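Local coordinates for Serine/threonine-protein kinase Tel1 (Chaetomium thermophilum, PDB 6SKY) that probably phosphorylates serine and threonine residues followed by glutamine in its substrates, using ATP, to set off checkpoint signalling after DNA damage, at residues L1697-I1700 with V1701-I1705. Numbering follows the deposited sequence.
Sequences LRTI and VSDAI
The D1703 carboxylate stands beside T1699, one helical turn back: OD1 of D1703 comes to 4.2 Å from CG2 of T1699, and the two side chains run alongside each other, pointing the same way. CG2 of T1699 is there because it lies anti to the backbone N (OG1 chi1 -60°), which leaves OG1 to bond the carbonyl of A1695. The other carboxylate oxygen of D1703 has a weak, long ion pair with R1781. T1699 O accepts the backbone N-H of D1703, N to O 2.9 Å. S1702 OG also comes to 3.1 Å from T1699 O, though its proton may go to another acceptor: OD1 of D1703 lies 2.8 Å from S1702 OG, and T1735 is a weak partner of the same hydroxyl. Further backbone bonds join V1701 N to L1697 O, 2.9 Å, and A1704 N to I1700 O, also 2.9 Å. On the buried side, L1697 and I1700 rest on helix 1670-1684, while V1701 and A1704 meet helix 1710-1719. These are the i to i+3 and i to i+4 contacts of an amphipathic alpha-helix, here packed against neighbouring helices of an alpha solenoid far from the kinase active site.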
ATOM      1  N   LEU A1697      52.662 -41.531 -29.213  1.00 46.05           N
ATOM      2  CA  LEU A1697      53.347 -41.406 -27.935  1.00 46.05           C
ATOM      3  C   LEU A1697      54.792 -41.869 -28.030  1.00 46.05           C
ATOM      4  O   LEU A1697      55.676 -41.275 -27.403  1.00 46.05           O
ATOM      5  CB  LEU A1697      52.606 -42.184 -26.856  1.00 46.05           C
ATOM      6  CG  LEU A1697      51.324 -41.541 -26.343  1.00 46.05           C
ATOM      7  CD1 LEU A1697      50.681 -42.416 -25.294  1.00 46.05           C
ATOM      8  CD2 LEU A1697      51.618 -40.171 -25.785  1.00 46.05           C
ATOM      9  N   ARG A1698      55.062 -42.923 -28.803  1.00 51.17           N
ATOM     10  CA  ARG A1698      56.442 -43.364 -28.969  1.00 51.17           C
ATOM     11  C   ARG A1698      57.277 -42.280 -29.630  1.00 51.17           C
ATOM     12  O   ARG A1698      58.363 -41.941 -29.149  1.00 51.17           O
ATOM     13  CB  ARG A1698      56.498 -44.661 -29.774  1.00 51.17           C
ATOM     14  CG  ARG A1698      56.477 -45.912 -28.916  1.00 51.17           C
ATOM     15  CD  ARG A1698      56.701 -47.180 -29.720  1.00 51.17           C
ATOM     16  NE  ARG A1698      55.467 -47.906 -29.981  1.00 51.17           N
ATOM     17  CZ  ARG A1698      54.864 -47.949 -31.160  1.00 51.17           C
ATOM     18  NH1 ARG A1698      55.385 -47.311 -32.195  1.00 51.17           N
ATOM     19  NH2 ARG A1698      53.743 -48.632 -31.307  1.00 51.17           N
ATOM     20  N   THR A1699      56.770 -41.702 -30.722  1.00 50.31           N
ATOM     21  CA  THR A1699      57.494 -40.618 -31.380  1.00 50.31           C
ATOM     22  C   THR A1699      57.763 -39.466 -30.421  1.00 50.31           C
ATOM     23  O   THR A1699      58.900 -38.995 -30.303  1.00 50.31           O
ATOM     24  CB  THR A1699      56.713 -40.116 -32.587  1.00 50.31           C
ATOM     25  OG1 THR A1699      56.527 -41.190 -33.511  1.00 50.31           O
ATOM     26  CG2 THR A1699      57.467 -39.004 -33.266  1.00 50.31           C
ATOM     27  N   ILE A1700      56.726 -39.003 -29.723  1.00 50.51           N
ATOM     28  CA  ILE A1700      56.868 -37.837 -28.854  1.00 50.51           C
ATOM     29  C   ILE A1700      57.877 -38.110 -27.751  1.00 50.51           C
ATOM     30  O   ILE A1700      58.809 -37.328 -27.538  1.00 50.51           O
ATOM     31  CB  ILE A1700      55.507 -37.428 -28.271  1.00 50.51           C
ATOM     32  CG1 ILE A1700      54.624 -36.822 -29.351  1.00 50.51           C
ATOM     33  CG2 ILE A1700      55.691 -36.453 -27.141  1.00 50.51           C
ATOM     34  CD1 ILE A1700      53.210 -36.636 -28.916  1.00 50.51           C
ATOM     35  N   VAL A1701      57.710 -39.215 -27.024  1.00 56.63           N
ATOM     36  CA  VAL A1701      58.566 -39.449 -25.868  1.00 56.63           C
ATOM     37  C   VAL A1701      59.999 -39.717 -26.303  1.00 56.63           C
ATOM     38  O   VAL A1701      60.947 -39.284 -25.641  1.00 56.63           O
ATOM     39  CB  VAL A1701      58.011 -40.590 -25.004  1.00 56.63           C
ATOM     40  CG1 VAL A1701      58.938 -40.868 -23.846  1.00 56.63           C
ATOM     41  CG2 VAL A1701      56.636 -40.231 -24.492  1.00 56.63           C
ATOM     42  N   SER A1702      60.193 -40.410 -27.426  1.00 61.05           N
ATOM     43  CA  SER A1702      61.553 -40.660 -27.881  1.00 61.05           C
ATOM     44  C   SER A1702      62.235 -39.364 -28.297  1.00 61.05           C
ATOM     45  O   SER A1702      63.380 -39.102 -27.906  1.00 61.05           O
ATOM     46  CB  SER A1702      61.548 -41.659 -29.033  1.00 61.05           C
ATOM     47  OG  SER A1702      61.286 -41.007 -30.260  1.00 61.05           O
ATOM     48  N   ASP A1703      61.545 -38.531 -29.084  1.00 64.23           N
ATOM     49  CA  ASP A1703      62.139 -37.278 -29.534  1.00 64.23           C
ATOM     50  C   ASP A1703      62.276 -36.261 -28.413  1.00 64.23           C
ATOM     51  O   ASP A1703      63.008 -35.282 -28.570  1.00 64.23           O
ATOM     52  CB  ASP A1703      61.316 -36.685 -30.671  1.00 64.23           C
ATOM     53  CG  ASP A1703      61.450 -37.474 -31.951  1.00 64.23           C
ATOM     54  OD1 ASP A1703      61.403 -38.719 -31.892  1.00 64.23           O
ATOM     55  OD2 ASP A1703      61.591 -36.848 -33.019  1.00 64.23           O
ATOM     56  N   ALA A1704      61.581 -36.457 -27.299  1.00 68.17           N
ATOM     57  CA  ALA A1704      61.813 -35.629 -26.126  1.00 68.17           C
ATOM     58  C   ALA A1704      62.955 -36.147 -25.272  1.00 68.17           C
ATOM     59  O   ALA A1704      63.640 -35.353 -24.622  1.00 68.17           O
ATOM     60  CB  ALA A1704      60.542 -35.540 -25.280  1.00 68.17           C
ATOM     61  N   ILE A1705      63.172 -37.462 -25.251  1.00 71.21           N
ATOM     62  CA  ILE A1705      64.284 -38.018 -24.487  1.00 71.21           C
ATOM     63  C   ILE A1705      65.606 -37.724 -25.180  1.00 71.21           C
ATOM     64  O   ILE A1705      66.579 -37.318 -24.536  1.00 71.21           O
ATOM     65  CB  ILE A1705      64.083 -39.529 -24.270  1.00 71.21           C
ATOM     66  CG1 ILE A1705      63.122 -39.780 -23.110  1.00 71.21           C
ATOM     67  CG2 ILE A1705      65.409 -40.214 -24.003  1.00 71.21           C
ATOM     68  CD1 ILE A1705      63.652 -39.314 -21.779  1.00 71.21           C
TER